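Local atomic coordinates of putative immunoglobulin-blocking virulence protein (Mycoplasma mycoides subsp. capri, PDB entry 7ADK), a protein that is probably a virulence factor that binds host immunoglobulin and blocks antibody action, working in a complex with a partner lipoprotein. Residues 427-432 with 460-465; 720-723 with 727-730. All coordinates share one frame; numbering follows the deposited sequence.

Contact 1: 427-432 with 460-465; sequences EAYRRS and DQAFKD
Y429 reaches from its helix to the loop ahead of helix 464-467, and its one side chain meets Q461, A462 and F463. The polar part of the contact is a single hydrogen bond: OH of Y429 donates to the backbone O of A462 at 2.7 Å, lying in the carbonyl plane on a lone pair, with a C=O...donor angle of 140°. Tyrosine suits the place because its rigid ring spans the gap between helix and loop and ends in a donor for a carbonyl. With CG anti to the backbone N (chi1 -176°), the ring is carried off the helix toward the loop.

The aromatic part is an offset edge-to-face pair. The edge of the Y429 ring is directed at the face of F463, with the two planes at 76°. The ring centroids are 5.8 Å apart. At the nearest point, CE1 of Y429 and CE1 of F463 approach to 3.8 Å. F463 occupies the N-cap position of helix 464-467, and its buried ring also touches V423 and S490.

Packing over the ring comes from the methylene stem of Q461, which runs antiparallel to the tyrosine side chain. Its CG lies 3.7 Å from CZ of Y429. A long, flexible stem of this kind can follow the surface of a ring.

Within helix 426-442, OG of S432 donates to O of Y429, and R430 forms a salt bridge with E427 one turn earlier. E680 of the lipoprotein chain accepts from the backbone N of F463, which places the loop at the subunit interface. Strands 415-422, 448-454 and 473-481 are parallel neighbours, so the contact joins the connecting segments of two successive beta-alpha-beta crossovers.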
loop_
_atom_site.group_PDB
_atom_site.type_symbol
_atom_site.label_atom_id
_atom_site.label_comp_id
_atom_site.label_asym_id
_atom_site.label_seq_id
_atom_site.Cartn_x
_atom_site.Cartn_y
_atom_site.Cartn_z
ATOM N N GLU A 427 18.314 19.722 -13.655
ATOM C CA GLU A 427 19.032 20.977 -13.872
ATOM C C GLU A 427 18.823 21.936 -12.691
ATOM O O GLU A 427 19.793 22.404 -12.101
ATOM C CB GLU A 427 18.607 21.602 -15.200
ATOM C CG GLU A 427 19.357 22.892 -15.557
ATOM C CD GLU A 427 20.826 22.734 -15.954
ATOM O OE1 GLU A 427 21.412 21.640 -15.813
ATOM O OE2 GLU A 427 21.414 23.726 -16.431
ATOM N N ALA A 428 17.577 22.173 -12.262
ATOM C CA ALA A 428 17.312 22.988 -11.077
ATOM C C ALA A 428 17.981 22.430 -9.815
ATOM O O ALA A 428 18.512 23.200 -9.025
ATOM C CB ALA A 428 15.812 23.125 -10.847
ATOM N N TYR A 429 18.023 21.114 -9.606
ATOM C CA TYR A 429 18.723 20.547 -8.455
ATOM C C TYR A 429 20.243 20.729 -8.562
ATOM O O TYR A 429 20.854 21.249 -7.630
ATOM C CB TYR A 429 18.309 19.092 -8.249
ATOM C CG TYR A 429 18.915 18.448 -7.025
ATOM C CD1 TYR A 429 18.544 18.893 -5.749
ATOM C CD2 TYR A 429 19.854 17.411 -7.156
ATOM C CE1 TYR A 429 19.096 18.298 -4.604
ATOM C CE2 TYR A 429 20.410 16.814 -6.009
ATOM C CZ TYR A 429 20.029 17.253 -4.728
ATOM O OH TYR A 429 20.541 16.659 -3.625
ATOM N N ARG A 430 20.849 20.398 -9.707
ATOM C CA ARG A 430 22.272 20.630 -10.016
ATOM C C ARG A 430 22.689 22.087 -9.802
ATOM O O ARG A 430 23.736 22.349 -9.216
ATOM C CB ARG A 430 22.520 20.196 -11.472
ATOM C CG ARG A 430 23.888 20.567 -12.051
ATOM C CD ARG A 430 23.942 20.256 -13.549
ATOM N NE ARG A 430 25.125 20.878 -14.173
ATOM C CZ ARG A 430 25.168 21.888 -15.022
ATOM N NH1 ARG A 430 24.118 22.450 -15.528
ATOM N NH2 ARG A 430 26.310 22.372 -15.385
ATOM N N ARG A 431 21.879 23.036 -10.275
ATOM C CA ARG A 431 22.202 24.465 -10.259
ATOM C C ARG A 431 21.703 25.228 -9.042
ATOM O O ARG A 431 22.213 26.312 -8.804
ATOM C CB ARG A 431 21.721 25.124 -11.550
ATOM C CG ARG A 431 22.509 24.589 -12.751
ATOM C CD ARG A 431 22.351 25.471 -13.981
ATOM N NE ARG A 431 22.885 26.822 -13.777
ATOM C CZ ARG A 431 22.633 27.868 -14.522
ATOM N NH1 ARG A 431 21.908 27.778 -15.582
ATOM N NH2 ARG A 431 23.115 29.017 -14.210
ATOM N N SER A 432 20.772 24.704 -8.255
ATOM C CA SER A 432 20.175 25.414 -7.117
ATOM C C SER A 432 21.216 26.043 -6.198
ATOM O O SER A 432 21.145 27.238 -5.947
ATOM C CB SER A 432 19.256 24.505 -6.298
ATOM O OG SER A 432 19.901 23.322 -5.870
ATOM N N ASP A 460 16.122 9.701 -0.778
ATOM C CA ASP A 460 17.352 9.954 -0.031
ATOM C C ASP A 460 18.061 11.249 -0.464
ATOM O O ASP A 460 19.138 11.552 0.036
ATOM C CB ASP A 460 18.300 8.753 -0.172
ATOM C CG ASP A 460 18.807 8.519 -1.599
ATOM O OD1 ASP A 460 18.030 8.677 -2.568
ATOM O OD2 ASP A 460 19.995 8.152 -1.751
ATOM N N GLN A 461 17.482 12.008 -1.396
ATOM C CA GLN A 461 18.009 13.264 -1.933
ATOM C C GLN A 461 18.343 14.275 -0.824
ATOM O O GLN A 461 17.482 14.650 -0.034
ATOM C CB GLN A 461 16.950 13.798 -2.894
ATOM C CG GLN A 461 17.251 15.145 -3.550
ATOM C CD GLN A 461 16.148 15.663 -4.456
ATOM O OE1 GLN A 461 16.282 16.668 -5.116
ATOM N NE2 GLN A 461 15.006 15.031 -4.551
ATOM N N ALA A 462 19.600 14.707 -0.753
ATOM C CA ALA A 462 20.102 15.569 0.300
ATOM C C ALA A 462 19.844 17.050 0.006
ATOM O O ALA A 462 19.910 17.484 -1.144
ATOM C CB ALA A 462 21.589 15.275 0.490
ATOM N N PHE A 463 19.615 17.854 1.050
ATOM C CA PHE A 463 19.386 19.301 0.952
ATOM C C PHE A 463 20.216 20.151 1.925
ATOM O O PHE A 463 20.209 21.370 1.772
ATOM C CB PHE A 463 17.890 19.628 1.074
ATOM C CG PHE A 463 17.045 19.144 -0.073
ATOM C CD1 PHE A 463 17.023 19.890 -1.257
ATOM C CD2 PHE A 463 16.298 17.963 0.021
ATOM C CE1 PHE A 463 16.292 19.439 -2.356
ATOM C CE2 PHE A 463 15.547 17.521 -1.074
ATOM C CZ PHE A 463 15.556 18.254 -2.268
ATOM N N LYS A 464 20.979 19.568 2.866
ATOM C CA LYS A 464 21.790 20.319 3.845
ATOM C C LYS A 464 22.802 21.264 3.179
ATOM O O LYS A 464 23.028 22.355 3.687
ATOM C CB LYS A 464 22.486 19.373 4.853
ATOM C CG LYS A 464 21.542 18.658 5.833
ATOM C CD LYS A 464 22.280 17.890 6.941
ATOM C CE LYS A 464 21.328 17.199 7.931
ATOM N NZ LYS A 464 22.027 16.464 9.014
ATOM N N ASP A 465 23.331 20.915 2.007
ATOM C CA ASP A 465 24.243 21.759 1.220
ATOM C C ASP A 465 23.549 22.937 0.504
ATOM O O ASP A 465 24.165 23.973 0.275
ATOM C CB ASP A 465 24.989 20.889 0.202
ATOM C CG ASP A 465 25.813 19.752 0.812
ATOM O OD1 ASP A 465 26.132 19.779 2.024
ATOM O OD2 ASP A 465 26.172 18.816 0.065
#

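Contact 2: 720-723 with 727-730; sequences QIQI and SDEL
The amide of Q722 and the carboxylate of E729 lie nearly coplanar, their planes 12° apart, and meet through a hydrogen bond. NE2 of Q722 donates to OE1 of E729 at 2.8 Å. The N-H...acceptor angle is 157°; the acceptor uses its syn lone pair and sits slightly tilted from the amide plane. NE2 also makes a weak hydrogen bond to O of N725. Over one face of the same amide stands D728, its OD1 3.4 Å from CD of Q722; this is packing, since OD1 takes its hydrogen bond from NE2 of Q733. Glutamine suits the place: its uncharged amide can donate to one acid while a second rests on its face.

The other carboxylate oxygen of E729 is held within its own loop. The backbone N of S727 donates to OE2 of E729 at 2.8 Å, from above the carboxylate plane, and OG of S727 adds a weak bond. The bend of E729 at chi2 (74°) folds the acid back so that it serves both S727 and Q722.

On the same side of the strand, Q720 crosses L730 at about a right angle, OE1 of Q720 lying 3.5 Å from CD1 of L730. The leucine also packs on L704 of helix 698-709. Strand 720-722 is outermost in a three-stranded parallel sheet, and backbone hydrogen bonds join L734 to Q720 and Q722: a surface loop folded back beside an edge strand.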
loop_
_atom_site.group_PDB
_atom_site.type_symbol
_atom_site.label_atom_id
_atom_site.label_comp_id
_atom_site.label_asym_id
_atom_site.label_seq_id
_atom_site.Cartn_x
_atom_site.Cartn_y
_atom_site.Cartn_z
ATOM N N GLN A 720 14.750 -13.322 26.902
ATOM C CA GLN A 720 15.820 -12.592 27.582
ATOM C C GLN A 720 17.168 -13.271 27.325
ATOM O O GLN A 720 17.234 -14.462 27.048
ATOM C CB GLN A 720 15.522 -12.526 29.082
ATOM C CG GLN A 720 14.269 -11.717 29.442
ATOM C CD GLN A 720 13.862 -11.906 30.903
ATOM O OE1 GLN A 720 14.684 -11.988 31.796
ATOM N NE2 GLN A 720 12.588 -11.955 31.218
ATOM N N ILE A 721 18.265 -12.531 27.383
ATOM C CA ILE A 721 19.631 -13.071 27.345
ATOM C C ILE A 721 20.406 -12.471 28.517
ATOM O O ILE A 721 20.411 -11.257 28.678
ATOM C CB ILE A 721 20.302 -12.802 25.976
ATOM C CG1 ILE A 721 20.030 -13.957 24.997
ATOM C CG2 ILE A 721 21.809 -12.568 26.115
ATOM C CD1 ILE A 721 20.328 -13.639 23.526
ATOM N N GLN A 722 21.131 -13.295 29.265
ATOM C CA GLN A 722 22.131 -12.824 30.221
ATOM C C GLN A 722 23.509 -13.333 29.796
ATOM O O GLN A 722 23.734 -14.540 29.748
ATOM C CB GLN A 722 21.717 -13.267 31.627
ATOM C CG GLN A 722 22.671 -12.774 32.721
ATOM C CD GLN A 722 22.059 -12.737 34.124
ATOM O OE1 GLN A 722 20.858 -12.790 34.327
ATOM N NE2 GLN A 722 22.860 -12.579 35.154
ATOM N N ILE A 723 24.427 -12.423 29.445
ATOM C CA ILE A 723 25.798 -12.790 29.042
ATOM C C ILE A 723 26.557 -13.395 30.242
ATOM O O ILE A 723 26.166 -13.123 31.377
ATOM C CB ILE A 723 26.529 -11.612 28.352
ATOM C CG1 ILE A 723 27.057 -10.552 29.327
ATOM C CG2 ILE A 723 25.648 -10.994 27.257
ATOM C CD1 ILE A 723 27.912 -9.464 28.661
ATOM N N SER A 727 24.503 -14.057 38.331
ATOM C CA SER A 727 23.882 -15.173 39.052
ATOM C C SER A 727 22.777 -15.883 38.259
ATOM O O SER A 727 22.348 -16.957 38.679
ATOM C CB SER A 727 23.234 -14.645 40.335
ATOM O OG SER A 727 24.128 -13.833 41.075
ATOM N N ASP A 728 22.276 -15.290 37.166
ATOM C CA ASP A 728 20.924 -15.548 36.652
ATOM C C ASP A 728 19.878 -15.258 37.742
ATOM O O ASP A 728 19.193 -16.127 38.276
ATOM C CB ASP A 728 20.796 -16.903 35.928
ATOM C CG ASP A 728 21.677 -16.988 34.681
ATOM O OD1 ASP A 728 21.580 -16.092 33.819
ATOM O OD2 ASP A 728 22.426 -17.973 34.537
ATOM N N GLU A 729 19.812 -13.972 38.098
ATOM C CA GLU A 729 18.820 -13.359 38.999
ATOM C C GLU A 729 17.400 -13.417 38.410
ATOM O O GLU A 729 16.409 -13.583 39.117
ATOM C CB GLU A 729 19.177 -11.874 39.207
ATOM C CG GLU A 729 20.595 -11.565 39.727
ATOM C CD GLU A 729 21.750 -11.730 38.716
ATOM O OE1 GLU A 729 21.518 -11.758 37.489
ATOM O OE2 GLU A 729 22.912 -11.887 39.147
ATOM N N LEU A 730 17.323 -13.283 37.090
ATOM C CA LEU A 730 16.180 -13.595 36.241
ATOM C C LEU A 730 16.180 -15.101 35.927
ATOM O O LEU A 730 17.227 -15.746 36.009
ATOM C CB LEU A 730 16.300 -12.740 34.967
ATOM C CG LEU A 730 16.226 -11.217 35.217
ATOM C CD1 LEU A 730 16.895 -10.443 34.089
ATOM C CD2 LEU A 730 14.787 -10.734 35.353
#

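In the fold
Neither contact is deep core, but they differ in depth and in what they join. Contact 1 is partly buried and built round one tyrosine, among the crossover connections of the large mixed sheet and close to the lipoprotein chain; contact 2 lies on the surface, with no other chain touching it. Contact 1 brings together segments 28 residues apart, from two different helical connections, whereas contact 2 closes a short loop upon the strand just before it. The chemistry follows: aromatic packing and one bond to a backbone carbonyl in the first, amide and carboxylate groups in the second. They share no secondary-structure element, and their centres are 50 Å apart.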